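Pheromone response PrgU-like domain-containing protein (Enterococcus faecalis, PDB 2GMQ) is of unknown function but is a plasmid-encoded member of the PrgU-like family, probably linked to the pheromone response. Local coordinates at the interface of chains A and B. Coordinates in Å, arbitrary orientation; residue numbers count along the deposited sequence, not the author numbering. Chains: chain A/B, Hypothetical protein EF0006.

Contacts 1 and 2 are neighbouring patches of one two-fold symmetric interface between chains A and B, with centres of their C-alpha atoms about 8 Å apart. They share A:Ala17, A:Ile18 and B:Glu46. In both, strand 15-19 of chain A lies against helix 41-50 of chain B. Contact 1 is the charged part, near the two-fold axis, where the A:Arg43 and B:Arg43 side chains meet. Contact 2 lies further along the same strand and helix and uses the helix end. Each patch recurs with the chains exchanged. Together they may hold a dimer within the deposited four-chain assembly.

Contact 1: the interface of chains A and B. Residues chain A 17-19, 22, 43, 67; chain B 22, 42-43, 46.
The backbone of A:Gln19, extended at the end of strand 15-19 (phi/psi -62/130°), turns its N-H to B:Glu46 on helix 41-50. A:Gln19 N donates to B:Glu46 OE1 at 2.8 Å, on the anti lone pair of this carboxylate oxygen. The syn lone pair of B:Glu46 OE1 takes a second bond from A:Arg43 NH1, also 2.8 Å. A:Arg43 NH2 meets B:Glu46 OE2, tilted out of the guanidinium plane. The arginine thus grips the carboxylate end-on, one nitrogen to each oxygen. B:Glu46 CG stands anti to the backbone N (chi1 -165°), and the bend at chi2 brings the carboxylate to A:Arg43 and the strand end. The guanidinium of A:Arg43 also stacks on that of B:Arg43, A:Arg43 CZ to B:Arg43 CZ at 3.4 Å. The surrounding carboxylates probably offset these like charges: A:Arg43 NH1 also bonds A:Asp22 OD2, and B:Arg43 repeats this with B:Asp22.

The extended side chain of A:Gln19 reaches across to the other chain. Its amide NE2 donates almost straight to B:Asp22 OD1 at 2.9 Å. The other N-H goes to A:Asp22 OD2, approaching from above the carboxylate plane. Water 1 links A:Gln19 OE1 to B:Asp22 OD1. Next to this, the methyl B:Thr42 CG2 packs against A:Gln19 CB at 3.7 Å and also touches A:Ile67 CG2. The site joins the end of strand 15-19, the 3-10 helix 20-22 and helix 41-50 of both subunits, with strand 63-68 of chain A flanking it, close to the two-fold axis.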
ATOM      1  N   ALA A  17      15.487   6.540 -14.721  1.00 31.46           N
ATOM      2  CA  ALA A  17      14.664   5.435 -14.277  1.00 28.88           C
ATOM      3  C   ALA A  17      13.741   6.005 -13.169  1.00 30.30           C
ATOM      4  O   ALA A  17      14.219   6.769 -12.297  1.00 30.11           O
ATOM      5  CB  ALA A  17      15.509   4.317 -13.713  1.00 30.26           C
ATOM      6  N   ILE A  18      12.459   5.659 -13.225  1.00 29.07           N
ATOM      7  CA  ILE A  18      11.577   5.950 -12.092  1.00 30.86           C
ATOM      8  C   ILE A  18      10.762   4.724 -11.762  1.00 29.93           C
ATOM      9  O   ILE A  18      10.226   4.040 -12.693  1.00 29.99           O
ATOM     10  CB  ILE A  18      10.668   7.147 -12.470  1.00 30.33           C
ATOM     11  CG1 ILE A  18      11.440   8.343 -13.001  1.00 33.81           C
ATOM     12  CG2 ILE A  18       9.716   7.486 -11.310  1.00 30.87           C
ATOM     13  CD1 ILE A  18      10.605   9.576 -13.308  1.00 34.92           C
ATOM     14  N   GLN A  19      10.726   4.333 -10.487  1.00 28.92           N
ATOM     15  CA  GLN A  19       9.891   3.214 -10.045  1.00 29.53           C
ATOM     16  C   GLN A  19       8.426   3.510 -10.298  1.00 29.26           C
ATOM     17  O   GLN A  19       7.926   4.594 -10.100  1.00 28.92           O
ATOM     18  CB  GLN A  19      10.138   2.791  -8.588  1.00 28.89           C
ATOM     19  CG  GLN A  19      10.069   3.926  -7.604  1.00 31.21           C
ATOM     20  CD  GLN A  19      10.394   3.500  -6.175  1.00 30.19           C
ATOM     21  OE1 GLN A  19      10.645   2.311  -5.880  1.00 30.63           O
ATOM     22  NE2 GLN A  19      10.199   4.447  -5.242  1.00 31.27           N
ATOM     23  N   ASP A  22       5.894   5.318  -8.034  1.00 27.80           N
ATOM     24  CA  ASP A  22       5.963   6.795  -7.894  1.00 26.63           C
ATOM     25  C   ASP A  22       5.261   7.574  -9.006  1.00 27.24           C
ATOM     26  O   ASP A  22       5.381   8.825  -9.019  1.00 27.38           O
ATOM     27  CB  ASP A  22       7.425   7.238  -7.792  1.00 26.31           C
ATOM     28  CG  ASP A  22       8.010   7.008  -6.419  1.00 23.20           C
ATOM     29  OD1 ASP A  22       7.248   6.866  -5.430  1.00 22.47           O
ATOM     30  OD2 ASP A  22       9.256   6.963  -6.317  1.00 25.72           O
ATOM     31  N   ARG A  43       7.268  11.771  -3.896  1.00 25.20           N
ATOM     32  CA  ARG A  43       8.463  11.605  -4.757  1.00 22.25           C
ATOM     33  C   ARG A  43       8.815  12.993  -5.361  1.00 23.02           C
ATOM     34  O   ARG A  43       9.984  13.331  -5.468  1.00 22.29           O
ATOM     35  CB  ARG A  43       8.282  10.550  -5.855  1.00 23.82           C
ATOM     36  CG  ARG A  43       9.687  10.343  -6.664  1.00 22.73           C
ATOM     37  CD  ARG A  43      10.818   9.913  -5.686  1.00 24.14           C
ATOM     38  NE  ARG A  43      12.107   9.819  -6.389  1.00 23.85           N
ATOM     39  CZ  ARG A  43      12.493   8.795  -7.188  1.00 26.68           C
ATOM     40  NH1 ARG A  43      11.667   7.800  -7.436  1.00 23.50           N
ATOM     41  NH2 ARG A  43      13.672   8.845  -7.815  1.00 24.95           N
ATOM     42  N   ILE A  67      10.459   1.139 -13.580  1.00 29.68           N
ATOM     43  CA  ILE A  67      10.945   0.001 -12.777  1.00 31.94           C
ATOM     44  C   ILE A  67       9.852  -0.566 -11.875  1.00 30.95           C
ATOM     45  O   ILE A  67       9.206   0.207 -11.113  1.00 30.66           O
ATOM     46  CB  ILE A  67      12.109   0.529 -11.741  1.00 31.95           C
ATOM     47  CG1 ILE A  67      13.227   1.353 -12.433  1.00 35.18           C
ATOM     48  CG2 ILE A  67      12.658  -0.690 -10.964  1.00 34.34           C
ATOM     49  CD1 ILE A  67      13.773   0.453 -13.682  1.00 32.02           C
TER
ATOM     50  N   ASP B  22      10.333   4.477   0.865  1.00 27.80           N
ATOM     51  CA  ASP B  22      11.416   3.695   0.216  1.00 26.63           C
ATOM     52  C   ASP B  22      12.451   3.118   1.181  1.00 27.24           C
ATOM     53  O   ASP B  22      13.461   2.548   0.695  1.00 27.38           O
ATOM     54  CB  ASP B  22      12.115   4.556  -0.840  1.00 26.31           C
ATOM     55  CG  ASP B  22      11.324   4.662  -2.123  1.00 23.20           C
ATOM     56  OD1 ASP B  22      10.439   3.810  -2.383  1.00 22.47           O
ATOM     57  OD2 ASP B  22      11.584   5.616  -2.889  1.00 25.72           O
ATOM     58  N   THR B  42      13.066  -2.103  -4.847  1.00 27.87           N
ATOM     59  CA  THR B  42      12.665  -1.423  -6.121  1.00 27.62           C
ATOM     60  C   THR B  42      13.395  -0.078  -6.280  1.00 26.24           C
ATOM     61  O   THR B  42      14.011   0.195  -7.306  1.00 24.08           O
ATOM     62  CB  THR B  42      11.149  -1.195  -6.155  1.00 29.04           C
ATOM     63  OG1 THR B  42      10.529  -2.505  -6.040  1.00 30.10           O
ATOM     64  CG2 THR B  42      10.760  -0.687  -7.573  1.00 24.29           C
ATOM     65  N   ARG B  43      13.372   0.687  -5.221  1.00 25.20           N
ATOM     66  CA  ARG B  43      14.069   1.996  -5.197  1.00 22.25           C
ATOM     67  C   ARG B  43      15.585   1.735  -5.418  1.00 23.02           C
ATOM     68  O   ARG B  43      16.237   2.497  -6.115  1.00 22.29           O
ATOM     69  CB  ARG B  43      13.823   2.792  -3.911  1.00 23.82           C
ATOM     70  CG  ARG B  43      14.518   4.267  -4.029  1.00 22.73           C
ATOM     71  CD  ARG B  43      13.951   5.038  -5.256  1.00 24.14           C
ATOM     72  NE  ARG B  43      14.641   6.326  -5.428  1.00 23.85           N
ATOM     73  CZ  ARG B  43      14.409   7.443  -4.696  1.00 26.68           C
ATOM     74  NH1 ARG B  43      13.547   7.419  -3.702  1.00 23.50           N
ATOM     75  NH2 ARG B  43      15.137   8.544  -4.911  1.00 24.95           N
ATOM     76  N   GLU B  46      16.160   1.285  -9.094  1.00 22.82           N
ATOM     77  CA  GLU B  46      16.096   2.600  -9.707  1.00 22.67           C
ATOM     78  C   GLU B  46      17.385   3.398  -9.478  1.00 22.74           C
ATOM     79  O   GLU B  46      17.873   3.954 -10.448  1.00 22.92           O
ATOM     80  CB  GLU B  46      14.858   3.352  -9.145  1.00 21.27           C
ATOM     81  CG  GLU B  46      14.484   4.560  -9.945  1.00 21.63           C
ATOM     82  CD  GLU B  46      13.904   5.619  -9.002  1.00 23.89           C
ATOM     83  OE1 GLU B  46      12.663   5.693  -9.001  1.00 24.85           O
ATOM     84  OE2 GLU B  46      14.706   6.330  -8.320  1.00 24.44           O
TER
HETATM   85  O   HOH W   1      10.898   1.144  -3.558  1.00 28.19           O

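Contact 2: the interface of chains A and B. Residues chain A 15-18, 52; chain B 46, 49-50.
This is a strand-to-helix patch of a symmetric homodimer-type interface between two PrgU-like subunits, and it may help hold chains A and B together in the deposited assembly. The structure alone does not show whether this pairing forms in the cell. B:Asn50, the last residue of helix 41-50, reads the backbone of A:Ala17 on strand 15-19. Its carboxamide binds both polar groups of that one residue. A:Ala17 N donates to the side-chain oxygen B:Asn50 OD1 at 2.8 Å, nearly straight at 178°. The donor lies in the carbonyl plane, on a lone pair of OD1. In return B:Asn50 ND2 donates to A:Ala17 O at 2.9 Å, also on a lone pair in the carbonyl plane. The oxygen lies close to the amide plane of B:Asn50. This paired bonding fixes the rotation of the carboxamide. B:Asn50 CG sits beside its own backbone N (chi1 -65°), which carries the amide from the helix end to the strand.

Smaller contacts flank the pair. The methyl A:Ala17 CB makes an apolar contact with B:Tyr49 CB at 3.8 Å, while the tyrosine ring is turned away from it. The A:Ile16 side chain crosses B:Asn50 at a slant, with A:Ile16 CG1 3.7 Å from B:Asn50 OD1. A:Gln52 crosses B:Asn50 at about a right angle, its amide plane nearly perpendicular to that of the asparagine. A:Gln52 NE2 lies 3.6 Å from B:Asn50 ND2; both are donors, so this is a contact and not a bond.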
ATOM      1  N   GLU A  15      18.273   9.540 -20.073  1.00 34.01           N
ATOM      2  CA  GLU A  15      17.374   8.491 -19.615  1.00 33.42           C
ATOM      3  C   GLU A  15      17.312   8.589 -18.088  1.00 31.80           C
ATOM      4  O   GLU A  15      18.367   8.880 -17.427  1.00 31.97           O
ATOM      5  CB  GLU A  15      17.905   7.113 -20.023  1.00 35.32           C
ATOM      6  CG  GLU A  15      16.913   6.027 -19.652  1.00 35.56           C
ATOM      7  CD  GLU A  15      17.244   4.640 -20.210  1.00 41.67           C
ATOM      8  OE1 GLU A  15      17.691   4.558 -21.402  1.00 44.48           O
ATOM      9  OE2 GLU A  15      16.982   3.625 -19.491  1.00 35.09           O
ATOM     10  N   ILE A  16      16.125   8.523 -17.559  1.00 28.86           N
ATOM     11  CA  ILE A  16      16.014   8.495 -16.116  1.00 30.65           C
ATOM     12  C   ILE A  16      15.092   7.331 -15.744  1.00 31.32           C
ATOM     13  O   ILE A  16      14.053   7.125 -16.440  1.00 31.97           O
ATOM     14  CB  ILE A  16      15.483   9.834 -15.541  1.00 30.30           C
ATOM     15  CG1 ILE A  16      15.391   9.681 -14.001  1.00 32.11           C
ATOM     16  CG2 ILE A  16      14.020  10.071 -15.988  1.00 30.64           C
ATOM     17  CD1 ILE A  16      15.199  11.001 -13.189  1.00 32.75           C
ATOM     18  N   ALA A  17      15.487   6.540 -14.721  1.00 31.46           N
ATOM     19  CA  ALA A  17      14.664   5.435 -14.277  1.00 28.88           C
ATOM     20  C   ALA A  17      13.741   6.005 -13.169  1.00 30.30           C
ATOM     21  O   ALA A  17      14.219   6.769 -12.297  1.00 30.11           O
ATOM     22  CB  ALA A  17      15.509   4.317 -13.713  1.00 30.26           C
ATOM     23  N   ILE A  18      12.459   5.659 -13.225  1.00 29.07           N
ATOM     24  CA  ILE A  18      11.577   5.950 -12.092  1.00 30.86           C
ATOM     25  C   ILE A  18      10.762   4.724 -11.762  1.00 29.93           C
ATOM     26  O   ILE A  18      10.226   4.040 -12.693  1.00 29.99           O
ATOM     27  CB  ILE A  18      10.668   7.147 -12.470  1.00 30.33           C
ATOM     28  CG1 ILE A  18      11.440   8.343 -13.001  1.00 33.81           C
ATOM     29  CG2 ILE A  18       9.716   7.486 -11.310  1.00 30.87           C
ATOM     30  CD1 ILE A  18      10.605   9.576 -13.308  1.00 34.92           C
ATOM     31  N   GLN A  52      16.726  16.302  -8.632  1.00 23.11           N
ATOM     32  CA  GLN A  52      16.892  15.129  -9.484  1.00 24.63           C
ATOM     33  C   GLN A  52      16.253  15.433 -10.829  1.00 25.06           C
ATOM     34  O   GLN A  52      16.868  15.224 -11.879  1.00 25.91           O
ATOM     35  CB  GLN A  52      16.312  13.899  -8.810  1.00 24.90           C
ATOM     36  CG  GLN A  52      16.461  12.750  -9.811  1.00 25.07           C
ATOM     37  CD  GLN A  52      16.168  11.442  -9.183  1.00 25.32           C
ATOM     38  OE1 GLN A  52      15.404  11.364  -8.263  1.00 24.11           O
ATOM     39  NE2 GLN A  52      16.807  10.387  -9.696  1.00 26.64           N
TER
ATOM     40  N   GLU B  46      16.160   1.285  -9.094  1.00 22.82           N
ATOM     41  CA  GLU B  46      16.096   2.600  -9.707  1.00 22.67           C
ATOM     42  C   GLU B  46      17.385   3.398  -9.478  1.00 22.74           C
ATOM     43  O   GLU B  46      17.873   3.954 -10.448  1.00 22.92           O
ATOM     44  CB  GLU B  46      14.858   3.352  -9.145  1.00 21.27           C
ATOM     45  CG  GLU B  46      14.484   4.560  -9.945  1.00 21.63           C
ATOM     46  CD  GLU B  46      13.904   5.619  -9.002  1.00 23.89           C
ATOM     47  OE1 GLU B  46      12.663   5.693  -9.001  1.00 24.85           O
ATOM     48  OE2 GLU B  46      14.706   6.330  -8.320  1.00 24.44           O
ATOM     49  N   TYR B  49      20.230   2.225 -11.709  1.00 23.08           N
ATOM     50  CA  TYR B  49      20.182   2.646 -13.106  1.00 24.41           C
ATOM     51  C   TYR B  49      20.602   4.118 -13.201  1.00 23.72           C
ATOM     52  O   TYR B  49      21.311   4.449 -14.181  1.00 22.98           O
ATOM     53  CB  TYR B  49      18.817   2.469 -13.756  1.00 22.04           C
ATOM     54  CG  TYR B  49      18.497   1.053 -14.145  1.00 21.32           C
ATOM     55  CD1 TYR B  49      19.065   0.503 -15.283  1.00 24.08           C
ATOM     56  CD2 TYR B  49      17.675   0.244 -13.369  1.00 20.34           C
ATOM     57  CE1 TYR B  49      18.746  -0.806 -15.663  1.00 30.89           C
ATOM     58  CE2 TYR B  49      17.354  -1.066 -13.740  1.00 23.95           C
ATOM     59  CZ  TYR B  49      17.921  -1.584 -14.876  1.00 25.36           C
ATOM     60  OH  TYR B  49      17.656  -2.859 -15.347  1.00 24.47           O
ATOM     61  N   ASN B  50      20.194   4.940 -12.215  1.00 24.22           N
ATOM     62  CA  ASN B  50      20.452   6.365 -12.245  1.00 22.57           C
ATOM     63  C   ASN B  50      21.812   6.746 -11.655  1.00 23.67           C
ATOM     64  O   ASN B  50      22.192   7.915 -11.760  1.00 25.42           O
ATOM     65  CB  ASN B  50      19.352   7.194 -11.541  1.00 21.80           C
ATOM     66  CG  ASN B  50      17.993   7.105 -12.247  1.00 22.98           C
ATOM     67  OD1 ASN B  50      17.924   6.986 -13.490  1.00 23.20           O
ATOM     68  ND2 ASN B  50      16.908   7.218 -11.460  1.00 21.54           N
TER